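3-phytase (Klebsiella pneumoniae, PDB 2WNH) probably hydrolyses phytate (inositol hexakisphosphate) at its 3-phosphate, as a member of the histidine acid phosphatase family. Local coordinates at residues Ile27-Ala32 and Trp49-Gly54; Glu89-Arg94 and Trp284-Ala289; Met210-Arg215 and Pro243-Asn248; Ser264-Ala269 and Ala295-Leu300; Gln363-Pro368 and Thr377-Gln382. The protein carries 3 engineered substitutions. One frame throughout, in Å; residues are numbered along the deposited sequence.

How the contacts relate
From the N terminus, contact 1 closes first, bringing the loops before and after helix 32-42 together. Contact 2 opens next on strand 91-95 and closes on strand 284-289, a long excursion inside which contact 3 is nested; contact 3 joins helix 204-219 to helix 243-250. Contact 4 crosses contact 2: helix 256-274 lies before strand 284-289 and helix 291-301 after it, and Leu266 packs on Leu287 where the two contacts meet. Contact 3 also touches contact 1, Arg28 and Pro30 resting against Glu212 and Thr213. Contact 5 follows in series, a short closure between strands 361-364 and 376-380 that belongs to the same large sheet as contact 2.

Contact 1: residues Ile27-Ala32 and Trp49-Gly54; sequences IRPPTA and WTTHDG
Pro29 lies flat against the indole of Trp49, the dense heart of the contact. Its CA sits 3.6 Å from the centroid of the six-membered Trp49 ring and only 5° off the ring normal, a CH-pi contact, while CB reaches Trp49 CD2 at 3.5 Å. The pyrrolidine is hemmed in further by backbone: Pro29 CG meets Thr51 O at 3.5 Å. At the edge of the indole, Ile27 CG2 touches CZ3 at 4.0 Å. The backbones come closest at Gly54, whose CA is 4.1 Å from Thr31 CA. Arg28 O, buried beside the ring, has no partner in the model. The Arg28 chain is extended from CG to NE and turns at chi4 (76°), so that NH1 donates to Pro29 O (3.0 Å) from well above the carbonyl plane. Beside Pro30, Asp53 CB abuts Pro30 O at 3.1 Å, and the carboxylate is in a salt bridge with Arg35. Looser is the tip of the 49-54 loop, where Thr50 and His52 point away from 27-32; the exposed His52 bonds to Glu55 of the second subunit. Residues Ile27-Pro30 form the IRPP end of the RHGxRxP signature, the active-site motif of histidine acid phosphatases.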
# COMPACT_ATOMS: atom_id res chain seq x y z
N ILE B 27 8.54 8.83 25.98
CA ILE B 27 9.81 8.66 26.70
C ILE B 27 10.76 9.85 26.54
O ILE B 27 10.96 10.37 25.45
CB ILE B 27 10.51 7.35 26.26
CG1 ILE B 27 9.58 6.15 26.50
CG2 ILE B 27 11.90 7.19 26.94
CD1 ILE B 27 9.93 4.95 25.65
N ARG B 28 11.31 10.32 27.67
CA ARG B 28 12.33 11.38 27.69
C ARG B 28 13.49 10.91 28.60
O ARG B 28 13.27 10.05 29.46
CB ARG B 28 11.77 12.67 28.32
CG ARG B 28 11.06 12.45 29.64
CD ARG B 28 11.00 13.75 30.46
NE ARG B 28 10.38 13.52 31.76
CZ ARG B 28 10.99 12.93 32.79
NH1 ARG B 28 12.26 12.52 32.70
NH2 ARG B 28 10.32 12.76 33.93
N PRO B 29 14.69 11.49 28.41
CA PRO B 29 15.76 11.29 29.41
C PRO B 29 15.35 12.07 30.65
O PRO B 29 14.35 12.80 30.61
CB PRO B 29 16.98 11.96 28.76
CG PRO B 29 16.60 12.12 27.27
CD PRO B 29 15.12 12.39 27.33
N PRO B 30 16.13 11.96 31.74
CA PRO B 30 15.82 12.81 32.90
C PRO B 30 15.77 14.28 32.48
O PRO B 30 16.44 14.68 31.54
CB PRO B 30 17.04 12.58 33.83
CG PRO B 30 18.10 11.98 32.97
CD PRO B 30 17.33 11.14 31.96
N THR B 31 15.00 15.11 33.18
CA THR B 31 15.11 16.54 32.94
C THR B 31 16.44 17.04 33.52
O THR B 31 17.08 16.33 34.29
CB THR B 31 13.99 17.30 33.62
OG1 THR B 31 14.15 17.16 35.03
CG2 THR B 31 12.62 16.74 33.22
N ALA B 32 16.85 18.24 33.13
CA ALA B 32 18.08 18.83 33.67
C ALA B 32 18.06 18.84 35.20
O ALA B 32 19.04 18.43 35.83
CB ALA B 32 18.31 20.22 33.11
N TRP B 49 22.03 10.57 27.49
CA TRP B 49 21.31 9.96 26.37
C TRP B 49 21.60 10.69 25.06
O TRP B 49 22.12 11.81 25.07
CB TRP B 49 19.80 9.95 26.61
CG TRP B 49 19.33 9.27 27.84
CD1 TRP B 49 19.99 9.18 29.04
CD2 TRP B 49 18.04 8.67 28.04
NE1 TRP B 49 19.19 8.54 29.96
CE2 TRP B 49 18.00 8.21 29.37
CE3 TRP B 49 16.93 8.47 27.21
CZ2 TRP B 49 16.87 7.55 29.90
CZ3 TRP B 49 15.81 7.83 27.73
CH2 TRP B 49 15.78 7.37 29.07
N THR B 50 21.26 10.06 23.94
CA THR B 50 21.47 10.68 22.64
C THR B 50 20.48 11.83 22.44
O THR B 50 20.71 12.73 21.64
CB THR B 50 21.36 9.65 21.49
OG1 THR B 50 22.30 8.60 21.72
CG2 THR B 50 21.72 10.29 20.14
N THR B 51 19.39 11.79 23.18
CA THR B 51 18.42 12.87 23.19
C THR B 51 18.78 13.87 24.29
O THR B 51 19.21 13.44 25.36
CB THR B 51 17.05 12.24 23.50
OG1 THR B 51 16.74 11.33 22.43
CG2 THR B 51 15.95 13.28 23.58
N HIS B 52 18.61 15.17 24.04
CA HIS B 52 18.79 16.19 25.10
C HIS B 52 17.91 15.90 26.32
O HIS B 52 16.75 15.52 26.18
CB HIS B 52 18.46 17.58 24.56
CG HIS B 52 19.32 17.98 23.41
ND1 HIS B 52 20.66 18.27 23.56
CD2 HIS B 52 19.05 18.09 22.09
CE1 HIS B 52 21.17 18.56 22.37
NE2 HIS B 52 20.21 18.47 21.47
N ASP B 53 18.43 16.13 27.53
CA ASP B 53 17.63 15.96 28.75
C ASP B 53 16.27 16.63 28.64
O ASP B 53 16.17 17.77 28.16
CB ASP B 53 18.36 16.52 29.98
CG ASP B 53 19.48 15.62 30.46
OD1 ASP B 53 19.55 14.45 30.03
OD2 ASP B 53 20.28 16.08 31.32
N GLY B 54 15.23 15.91 29.05
CA GLY B 54 13.86 16.46 29.00
C GLY B 54 13.13 16.50 27.66
O GLY B 54 11.96 16.91 27.62

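Contact 2: residues Glu89-Arg94 and Trp284-Ala289; sequences ESIYVR and WLLLVA
The indole of Trp284 carries Ile91 on one face: the CD1 methyl stands 3.9 Å from the centroid of its six-membered ring, 20° off the normal and displaced toward the rim, closest to CE3. At its NE1 edge the same ring bonds to Glu21 of strand 14-24. The phenol of Tyr92, on the other side of the sheet, is met edge-on by Leu285 CD1, 4.0 Å from Tyr92 CD2, and stacks with the ring of His121. Both aromatic side chains have CG anti to the backbone N, so each runs alongside its neighbour on the adjoining strand and points the same way. Between them the backbones form a parallel pairing, regular from Tyr92 onward, with Tyr92 and Arg94 bonding in both directions. Tyr92 N donates to Trp284 O, and Leu286 N to Tyr92 O at 3.0 Å, nearly straight (174°). Arg94 N reaches Leu286 O at 2.8 Å and Val288 N returns to Arg94 O, whereas the bond from Trp284 N to Ser90 O is weak and bent. This is the parallel core of the histidine phosphatase alpha/beta domain, in which strand 284-289 lies between 91-95 and 14-24 and leads into the family's HD motif. Helix 99-112 packs on Ile91 and Val93. On the face of Tyr92 and Arg94, helix 256-274 meets Leu287, while the extended Arg94 leads away to a salt bridge with Asp128.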
# COMPACT_ATOMS: atom_id res chain seq x y z
N GLU B 89 -13.01 18.99 11.30
CA GLU B 89 -14.06 18.34 12.11
C GLU B 89 -13.64 17.02 12.80
O GLU B 89 -14.30 16.57 13.75
CB GLU B 89 -15.29 18.15 11.22
CG GLU B 89 -16.56 17.72 11.93
CD GLU B 89 -17.71 17.50 10.95
OE1 GLU B 89 -17.58 17.88 9.75
OE2 GLU B 89 -18.73 16.93 11.38
N SER B 90 -12.54 16.42 12.36
CA SER B 90 -12.12 15.12 12.83
C SER B 90 -11.42 15.23 14.19
O SER B 90 -11.68 14.43 15.08
CB SER B 90 -11.13 14.47 11.86
OG SER B 90 -11.67 14.30 10.56
N ILE B 91 -10.48 16.17 14.29
CA ILE B 91 -9.58 16.23 15.46
C ILE B 91 -9.11 17.66 15.73
O ILE B 91 -8.94 18.46 14.79
CB ILE B 91 -8.36 15.27 15.30
CG1 ILE B 91 -7.55 15.09 16.61
CG2 ILE B 91 -7.47 15.68 14.11
CD1 ILE B 91 -6.50 14.00 16.49
N TYR B 92 -8.92 17.96 17.02
CA TYR B 92 -8.21 19.17 17.45
C TYR B 92 -7.18 18.72 18.46
O TYR B 92 -7.54 18.06 19.45
CB TYR B 92 -9.14 20.24 18.05
CG TYR B 92 -8.42 21.53 18.38
CD1 TYR B 92 -8.13 22.46 17.38
CD2 TYR B 92 -7.99 21.81 19.68
CE1 TYR B 92 -7.43 23.65 17.68
CE2 TYR B 92 -7.32 22.99 19.98
CZ TYR B 92 -7.04 23.90 18.98
OH TYR B 92 -6.35 25.05 19.32
N VAL B 93 -5.92 19.06 18.20
CA VAL B 93 -4.82 18.65 19.09
C VAL B 93 -4.22 19.86 19.78
O VAL B 93 -3.74 20.80 19.12
CB VAL B 93 -3.71 17.89 18.31
CG1 VAL B 93 -2.64 17.41 19.28
CG2 VAL B 93 -4.31 16.69 17.54
N ARG B 94 -4.26 19.83 21.12
CA ARG B 94 -3.68 20.90 21.92
C ARG B 94 -2.60 20.30 22.85
O ARG B 94 -2.89 19.48 23.71
CB ARG B 94 -4.78 21.61 22.73
CG ARG B 94 -4.22 22.73 23.62
CD ARG B 94 -5.31 23.72 23.99
NE ARG B 94 -4.88 24.62 25.07
CZ ARG B 94 -5.60 25.67 25.45
NH1 ARG B 94 -6.73 25.95 24.79
NH2 ARG B 94 -5.20 26.43 26.47
N TRP B 284 -12.65 14.12 17.96
CA TRP B 284 -11.58 13.72 18.88
C TRP B 284 -10.82 14.96 19.35
O TRP B 284 -10.23 15.67 18.54
CB TRP B 284 -10.68 12.71 18.13
CG TRP B 284 -9.53 12.09 18.82
CD1 TRP B 284 -9.19 12.16 20.15
CD2 TRP B 284 -8.54 11.28 18.18
NE1 TRP B 284 -8.01 11.44 20.37
CE2 TRP B 284 -7.61 10.89 19.17
CE3 TRP B 284 -8.37 10.83 16.86
CZ2 TRP B 284 -6.50 10.07 18.87
CZ3 TRP B 284 -7.27 10.01 16.56
CH2 TRP B 284 -6.34 9.65 17.57
N LEU B 285 -10.87 15.22 20.67
CA LEU B 285 -10.09 16.30 21.29
C LEU B 285 -8.94 15.59 21.95
O LEU B 285 -9.14 14.70 22.77
CB LEU B 285 -10.92 17.03 22.35
CG LEU B 285 -10.22 18.17 23.12
CD1 LEU B 285 -9.80 19.29 22.16
CD2 LEU B 285 -11.18 18.71 24.24
N LEU B 286 -7.74 15.97 21.54
CA LEU B 286 -6.53 15.32 22.03
C LEU B 286 -5.65 16.38 22.70
O LEU B 286 -5.21 17.35 22.07
CB LEU B 286 -5.80 14.63 20.86
CG LEU B 286 -4.40 14.08 21.17
CD1 LEU B 286 -4.48 13.05 22.29
CD2 LEU B 286 -3.74 13.44 19.93
N LEU B 287 -5.43 16.17 24.00
CA LEU B 287 -4.62 17.04 24.85
C LEU B 287 -3.37 16.27 25.26
O LEU B 287 -3.44 15.12 25.68
CB LEU B 287 -5.40 17.40 26.12
CG LEU B 287 -6.82 17.95 25.93
CD1 LEU B 287 -7.44 18.24 27.30
CD2 LEU B 287 -6.80 19.21 25.07
N VAL B 288 -2.22 16.93 25.15
CA VAL B 288 -0.97 16.24 25.43
C VAL B 288 -0.19 17.07 26.46
O VAL B 288 0.18 18.22 26.20
CB VAL B 288 -0.17 15.98 24.13
CG1 VAL B 288 1.09 15.16 24.42
CG2 VAL B 288 -1.06 15.21 23.09
N ALA B 289 0.06 16.45 27.60
CA ALA B 289 0.70 17.13 28.73
C ALA B 289 1.56 16.17 29.55
O ALA B 289 2.28 15.33 28.99
CB ALA B 289 -0.35 17.85 29.59

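Contact 3: residues Met210-Arg215 and Pro243-Asn248; sequences MVETLR and PLLTEN
Glu212 OE2 is held by two arginines: NE of Arg215, one turn on in the same helix, at 3.0 Å, and Arg24 through a salt bridge. The Arg215 NE hydrogen comes from well above the carboxylate plane (51° out of it). Arg215 NH2 takes the other oxygen, Glu212 OE1, on its syn lone pair at 3.0 Å, so that the guanidinium grips the carboxylate side-on with two nitrogens. Bends make this possible. Glu212 folds over at chi2 (67°), and Arg215 turns at both chi2 and chi3 to curl back along its own helix, leaving NH1 for Asn314. With two arginines on it, this buried carboxylate is probably ionised. Helix 243-250 lays an apolar side chain against the ion pair: Leu245, with CG anti to the backbone N, reaches across so that CD2 lies 3.2 Å from Glu212 OE1 and 3.9 Å from Arg215 NH2. Beside it, Val211 offers CG1 to Leu245 CB at 4.2 Å and CG2 to Leu244 CB at 4.3 Å. No hydrogen bond spans the segments; their axes stay 9.5 Å apart and cross at -130°. The pair belongs to the helical part typical of branch 2 histidine phosphatases, and the bond to Arg24, first arginine of the RHGxRxP active-site signature, is consistent with a second-shell place for Glu212.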
# COMPACT_ATOMS: atom_id res chain seq x y z
N MET B 210 14.74 8.94 40.70
CA MET B 210 15.62 7.85 40.27
C MET B 210 14.83 6.70 39.63
O MET B 210 15.21 6.22 38.57
CB MET B 210 16.45 7.33 41.46
CG MET B 210 17.53 8.29 41.90
SD MET B 210 18.40 7.59 43.33
CE MET B 210 17.51 8.34 44.64
N VAL B 211 13.74 6.28 40.28
CA VAL B 211 12.88 5.21 39.77
C VAL B 211 12.25 5.56 38.42
O VAL B 211 12.24 4.74 37.52
CB VAL B 211 11.81 4.83 40.82
CG1 VAL B 211 10.73 3.92 40.21
CG2 VAL B 211 12.49 4.15 42.02
N GLU B 212 11.74 6.78 38.27
CA GLU B 212 11.24 7.24 36.95
C GLU B 212 12.33 7.15 35.87
O GLU B 212 12.08 6.66 34.77
CB GLU B 212 10.69 8.65 37.03
CG GLU B 212 10.02 9.15 35.72
CD GLU B 212 8.73 8.40 35.35
OE1 GLU B 212 7.98 7.95 36.26
OE2 GLU B 212 8.45 8.29 34.13
N THR B 213 13.53 7.63 36.20
CA THR B 213 14.66 7.57 35.24
C THR B 213 14.99 6.12 34.82
O THR B 213 15.23 5.85 33.63
CB THR B 213 15.91 8.27 35.82
OG1 THR B 213 15.58 9.62 36.19
CG2 THR B 213 17.06 8.27 34.81
N LEU B 214 15.00 5.21 35.79
CA LEU B 214 15.24 3.80 35.48
C LEU B 214 14.11 3.22 34.63
O LEU B 214 14.37 2.52 33.66
CB LEU B 214 15.46 2.99 36.77
CG LEU B 214 16.70 3.44 37.57
CD1 LEU B 214 16.70 2.69 38.89
CD2 LEU B 214 18.01 3.19 36.84
N ARG B 215 12.86 3.53 35.01
CA ARG B 215 11.70 3.07 34.24
C ARG B 215 11.75 3.58 32.80
O ARG B 215 11.47 2.84 31.85
CB ARG B 215 10.39 3.53 34.90
CG ARG B 215 9.14 3.18 34.06
CD ARG B 215 8.72 4.37 33.16
NE ARG B 215 7.94 5.33 33.95
CZ ARG B 215 6.70 5.10 34.36
NH1 ARG B 215 6.08 3.98 34.05
NH2 ARG B 215 6.07 6.00 35.11
N PRO B 243 6.87 1.02 43.63
CA PRO B 243 6.21 1.41 44.88
C PRO B 243 6.69 2.77 45.43
O PRO B 243 5.91 3.52 46.02
CB PRO B 243 6.38 0.30 45.91
N LEU B 244 7.96 3.11 45.23
CA LEU B 244 8.48 4.41 45.65
C LEU B 244 7.87 5.56 44.85
O LEU B 244 7.67 6.66 45.36
CB LEU B 244 10.01 4.44 45.53
CG LEU B 244 10.76 3.71 46.65
CD1 LEU B 244 12.24 3.55 46.29
CD2 LEU B 244 10.61 4.48 47.94
N LEU B 245 7.59 5.30 43.58
CA LEU B 245 7.04 6.33 42.73
C LEU B 245 5.57 6.56 43.10
O LEU B 245 5.15 7.70 43.21
CB LEU B 245 7.22 5.91 41.26
CG LEU B 245 6.99 6.95 40.16
CD1 LEU B 245 7.86 8.18 40.30
CD2 LEU B 245 7.27 6.22 38.81
N THR B 246 4.83 5.48 43.34
CA THR B 246 3.46 5.54 43.83
C THR B 246 3.42 6.31 45.15
O THR B 246 2.56 7.17 45.35
CB THR B 246 2.85 4.14 44.00
OG1 THR B 246 2.68 3.52 42.72
CG2 THR B 246 1.49 4.20 44.70
N GLU B 247 4.33 5.99 46.06
CA GLU B 247 4.36 6.67 47.36
C GLU B 247 4.56 8.19 47.19
O GLU B 247 3.84 9.00 47.80
CB GLU B 247 5.44 6.05 48.26
CG GLU B 247 5.45 6.59 49.70
CD GLU B 247 4.57 5.81 50.66
OE1 GLU B 247 3.68 5.06 50.21
OE2 GLU B 247 4.77 5.94 51.89
N ASN B 248 5.53 8.58 46.35
CA ASN B 248 5.76 10.00 46.12
C ASN B 248 4.56 10.69 45.49
O ASN B 248 4.21 11.80 45.88
CB ASN B 248 7.01 10.24 45.27
CG ASN B 248 7.50 11.69 45.32
OD1 ASN B 248 7.66 12.35 44.30
ND2 ASN B 248 7.72 12.18 46.53

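Contact 4: residues Ser264-Ala269 and Ala295-Leu300; sequences SVLLNA and AMVRTL
Leu267 reaches across with a branch for each of two partners: CD1 lies 3.9 Å from Val297 CG1, and CD2 slides past Leu300 to touch its CB at 3.7 Å. Val297 is shared, because its other methyl, CG2, meets Leu266 CD2 at 3.7 Å, the two side chains crossing at about a right angle. Both leucines of 264-269 have CG anti to the backbone N. Leu300, with CG beside its own backbone N (chi1 -64°), swings CD1 onto the backbone of Ser264, 3.5 Å from Ser264 N. The side chains that meet are almost all aliphatic, no hydrogen bond crosses between the segments, and the axes of the two segments are 9.0 Å apart at a crossing angle of -70°. In the fold, the two helices flank strand 284-289 in sequence, an alpha-beta-alpha succession of the histidine phosphatase alpha/beta domain. Ser264 OG, which also lies against Leu300 CD1, is bonded to Gln260 O and Asp393 N, near a kink where the N atoms of Val265 and Leu266 lack bonds to the preceding turn. Further out come polar bonds on helix 291-301, where Arg298 and Thr299 both bind Asp254, by a salt bridge and a hydrogen bond.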
# COMPACT_ATOMS: atom_id res chain seq x y z
N SER B 264 -8.24 21.31 38.62
CA SER B 264 -9.67 21.55 38.37
C SER B 264 -9.95 22.16 37.01
O SER B 264 -10.95 21.82 36.37
CB SER B 264 -10.30 22.43 39.46
OG SER B 264 -10.39 21.72 40.68
N VAL B 265 -9.09 23.07 36.56
CA VAL B 265 -9.28 23.75 35.28
C VAL B 265 -9.26 22.74 34.11
O VAL B 265 -10.04 22.86 33.16
CB VAL B 265 -8.24 24.88 35.10
CG1 VAL B 265 -6.81 24.32 35.03
CG2 VAL B 265 -8.57 25.78 33.92
N LEU B 266 -8.41 21.72 34.24
CA LEU B 266 -8.24 20.72 33.18
C LEU B 266 -9.36 19.70 33.22
O LEU B 266 -9.94 19.35 32.18
CB LEU B 266 -6.87 20.03 33.32
CG LEU B 266 -6.50 18.93 32.32
CD1 LEU B 266 -6.68 19.39 30.84
CD2 LEU B 266 -5.06 18.46 32.57
N LEU B 267 -9.70 19.19 34.39
CA LEU B 267 -10.81 18.26 34.42
C LEU B 267 -12.08 18.96 33.93
O LEU B 267 -12.85 18.39 33.15
CB LEU B 267 -11.02 17.64 35.81
CG LEU B 267 -12.25 16.71 35.92
CD1 LEU B 267 -12.20 15.52 34.95
CD2 LEU B 267 -12.39 16.16 37.33
N ASN B 268 -12.29 20.19 34.39
CA ASN B 268 -13.46 20.94 33.92
C ASN B 268 -13.54 21.06 32.39
O ASN B 268 -14.64 20.88 31.79
CB ASN B 268 -13.50 22.32 34.56
CG ASN B 268 -14.78 23.04 34.26
OD1 ASN B 268 -15.88 22.55 34.57
ND2 ASN B 268 -14.67 24.19 33.63
N ALA B 269 -12.40 21.38 31.77
CA ALA B 269 -12.27 21.52 30.31
C ALA B 269 -12.57 20.19 29.62
O ALA B 269 -13.23 20.16 28.55
CB ALA B 269 -10.89 22.02 29.93
N ALA B 295 -2.22 12.78 36.88
CA ALA B 295 -2.39 12.43 38.30
C ALA B 295 -3.41 13.34 38.99
O ALA B 295 -4.28 12.86 39.73
CB ALA B 295 -1.05 12.46 39.03
N MET B 296 -3.32 14.64 38.76
CA MET B 296 -4.27 15.55 39.41
C MET B 296 -5.70 15.30 38.94
O MET B 296 -6.64 15.23 39.74
CB MET B 296 -3.85 16.99 39.23
CG MET B 296 -2.61 17.32 40.04
SD MET B 296 -2.05 19.01 39.83
CE MET B 296 -1.78 19.14 38.08
N VAL B 297 -5.86 15.15 37.62
CA VAL B 297 -7.17 14.84 37.06
C VAL B 297 -7.78 13.54 37.61
O VAL B 297 -8.95 13.53 38.03
CB VAL B 297 -7.13 14.85 35.53
CG1 VAL B 297 -8.48 14.38 34.97
CG2 VAL B 297 -6.80 16.26 35.04
N ARG B 298 -7.02 12.44 37.63
CA ARG B 298 -7.57 11.19 38.13
C ARG B 298 -7.87 11.28 39.63
O ARG B 298 -8.81 10.66 40.10
CB ARG B 298 -6.68 9.96 37.81
CG ARG B 298 -5.25 10.00 38.35
CD ARG B 298 -5.08 9.28 39.70
NE ARG B 298 -3.69 9.44 40.16
CZ ARG B 298 -2.68 8.68 39.72
NH1 ARG B 298 -2.92 7.73 38.83
NH2 ARG B 298 -1.43 8.88 40.16
N THR B 299 -7.08 12.06 40.37
CA THR B 299 -7.42 12.29 41.79
C THR B 299 -8.78 12.96 41.95
O THR B 299 -9.61 12.51 42.76
CB THR B 299 -6.26 13.00 42.53
OG1 THR B 299 -5.21 12.05 42.69
CG2 THR B 299 -6.70 13.48 43.92
N LEU B 300 -9.02 14.02 41.18
CA LEU B 300 -10.32 14.71 41.22
C LEU B 300 -11.46 13.80 40.78
O LEU B 300 -12.58 13.87 41.31
CB LEU B 300 -10.27 16.01 40.39
CG LEU B 300 -9.30 17.09 40.89
CD1 LEU B 300 -9.34 18.25 39.94
CD2 LEU B 300 -9.67 17.52 42.30

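Contact 5: residues Gln363-Pro368 and Thr377-Gln382; sequences QEWRQP and TLCPFQ
The backbones of 363-368 and 377-382 keep apart, with CA atoms of Glu364 and Thr377 6.9 Å from each other, and both bond instead to strand 334-342, Trp365 with Val338 and Cys379 with Leu336. Glu364 spans the gap. Its chain is extended beyond CG, and its carboxylate takes Thr377 with both oxygens: the backbone N-H runs almost straight to OE2 (N to OE2 2.8 Å, 174°), from above the carboxylate plane, and the Thr377 hydroxyl donates to OE1 (OG1 to OE1 2.6 Å), although the position of OG1 is less sure. OE2 has a second partner in Arg337. Thr377 CG2 lies 4.0 Å from Arg366 CB. Next along, Cys379 SG makes an oblique sulfur-aromatic contact with the indole of Trp365, 3.8 Å from CZ3, while its disulfide to Cys370 links it to the chain just after 363-368, ahead of strand 371-373; Phe303 meets the same indole edge-to-face. Two waters bridge the segments. One links Trp365 O (2.8 Å) to Thr377 O; the other accepts from Gln367 NE2 (2.9 Å) and donates to Pro380 O, just before helix 381-388. Direct links between the two segments are thus made by side chains and waters, while strand 334-342 pairs with both, and the N-H, hydroxyl and arginine around Glu364 would favour its ionised form.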
# COMPACT_ATOMS: atom_id res chain seq x y z
N GLN B 363 -7.70 -0.00 32.11
CA GLN B 363 -8.64 -0.13 33.22
C GLN B 363 -9.75 0.90 33.10
O GLN B 363 -9.51 2.08 32.89
CB GLN B 363 -7.93 -0.01 34.57
CG GLN B 363 -8.89 -0.29 35.73
CD GLN B 363 -8.17 -0.51 37.06
OE1 GLN B 363 -6.99 -0.93 37.10
NE2 GLN B 363 -8.87 -0.23 38.15
N GLU B 364 -10.98 0.42 33.21
CA GLU B 364 -12.11 1.33 33.10
C GLU B 364 -12.63 1.76 34.46
O GLU B 364 -12.64 0.97 35.40
CB GLU B 364 -13.24 0.62 32.35
CG GLU B 364 -12.89 0.13 30.95
CD GLU B 364 -14.07 -0.58 30.31
OE1 GLU B 364 -14.47 -1.69 30.83
OE2 GLU B 364 -14.60 -0.04 29.31
N TRP B 365 -13.05 3.02 34.56
CA TRP B 365 -13.79 3.54 35.72
C TRP B 365 -15.23 3.05 35.66
O TRP B 365 -15.78 2.83 34.57
CB TRP B 365 -13.75 5.07 35.67
CG TRP B 365 -14.55 5.77 36.72
CD1 TRP B 365 -14.14 6.13 37.98
CD2 TRP B 365 -15.90 6.26 36.59
NE1 TRP B 365 -15.16 6.78 38.65
CE2 TRP B 365 -16.24 6.87 37.82
CE3 TRP B 365 -16.86 6.22 35.56
CZ2 TRP B 365 -17.49 7.45 38.04
CZ3 TRP B 365 -18.10 6.77 35.80
CH2 TRP B 365 -18.40 7.38 37.02
N ARG B 366 -15.84 2.89 36.83
CA ARG B 366 -17.26 2.53 36.89
C ARG B 366 -17.88 3.01 38.20
O ARG B 366 -17.18 3.36 39.15
CB ARG B 366 -17.45 1.03 36.74
CG ARG B 366 -16.79 0.19 37.83
CD ARG B 366 -17.39 -1.23 37.88
NE ARG B 366 -18.82 -1.17 38.18
CZ ARG B 366 -19.80 -1.52 37.35
NH1 ARG B 366 -19.53 -2.02 36.14
NH2 ARG B 366 -21.06 -1.40 37.74
N GLN B 367 -19.20 3.03 38.22
CA GLN B 367 -19.98 3.29 39.42
C GLN B 367 -21.29 2.56 39.25
O GLN B 367 -21.59 2.10 38.15
CB GLN B 367 -20.18 4.79 39.60
CG GLN B 367 -21.07 5.48 38.56
CD GLN B 367 -21.38 6.92 38.96
OE1 GLN B 367 -21.02 7.35 40.06
NE2 GLN B 367 -22.04 7.66 38.08
N PRO B 368 -22.06 2.38 40.35
CA PRO B 368 -23.37 1.71 40.18
C PRO B 368 -24.19 2.31 39.04
O PRO B 368 -24.20 3.54 38.85
CB PRO B 368 -24.06 1.97 41.53
CG PRO B 368 -22.89 1.99 42.51
CD PRO B 368 -21.78 2.70 41.77
N THR B 377 -17.32 -0.56 29.23
CA THR B 377 -18.21 -0.19 30.36
C THR B 377 -18.79 1.19 30.12
O THR B 377 -18.05 2.18 30.11
CB THR B 377 -17.44 -0.22 31.72
OG1 THR B 377 -16.86 -1.53 31.90
CG2 THR B 377 -18.35 0.10 32.91
N LEU B 378 -20.12 1.24 29.91
CA LEU B 378 -20.83 2.46 29.60
C LEU B 378 -21.69 2.90 30.78
O LEU B 378 -22.44 2.11 31.35
CB LEU B 378 -21.68 2.29 28.33
CG LEU B 378 -21.04 2.63 26.97
CD1 LEU B 378 -19.57 2.32 26.81
CD2 LEU B 378 -21.86 2.03 25.81
N CYS B 379 -21.56 4.18 31.14
CA CYS B 379 -22.20 4.76 32.32
C CYS B 379 -23.19 5.85 31.92
O CYS B 379 -22.84 6.74 31.13
CB CYS B 379 -21.09 5.34 33.22
SG CYS B 379 -19.88 4.07 33.72
N PRO B 380 -24.44 5.81 32.45
CA PRO B 380 -25.37 6.89 32.11
C PRO B 380 -24.69 8.26 32.19
O PRO B 380 -24.08 8.61 33.20
CB PRO B 380 -26.48 6.72 33.15
CG PRO B 380 -26.52 5.23 33.33
CD PRO B 380 -25.07 4.82 33.34
N PHE B 381 -24.83 9.03 31.12
CA PHE B 381 -23.95 10.17 30.86
C PHE B 381 -24.00 11.25 31.96
O PHE B 381 -22.94 11.59 32.50
CB PHE B 381 -24.25 10.80 29.47
CG PHE B 381 -23.32 11.91 29.10
CD1 PHE B 381 -22.10 11.62 28.47
CD2 PHE B 381 -23.64 13.24 29.36
CE1 PHE B 381 -21.21 12.65 28.11
CE2 PHE B 381 -22.77 14.28 29.00
CZ PHE B 381 -21.55 13.99 28.39
N GLN B 382 -25.19 11.78 32.28
CA GLN B 382 -25.25 12.89 33.27
C GLN B 382 -24.76 12.50 34.66
O GLN B 382 -24.01 13.25 35.30
CB GLN B 382 -26.66 13.48 33.37
CG GLN B 382 -26.68 14.80 34.16
CD GLN B 382 -25.56 15.75 33.74
OE1 GLN B 382 -25.48 16.14 32.57
NE2 GLN B 382 -24.67 16.10 34.69
O HOH W 1 -16.17 3.56 31.90
O HOH W 2 -23.14 6.88 35.47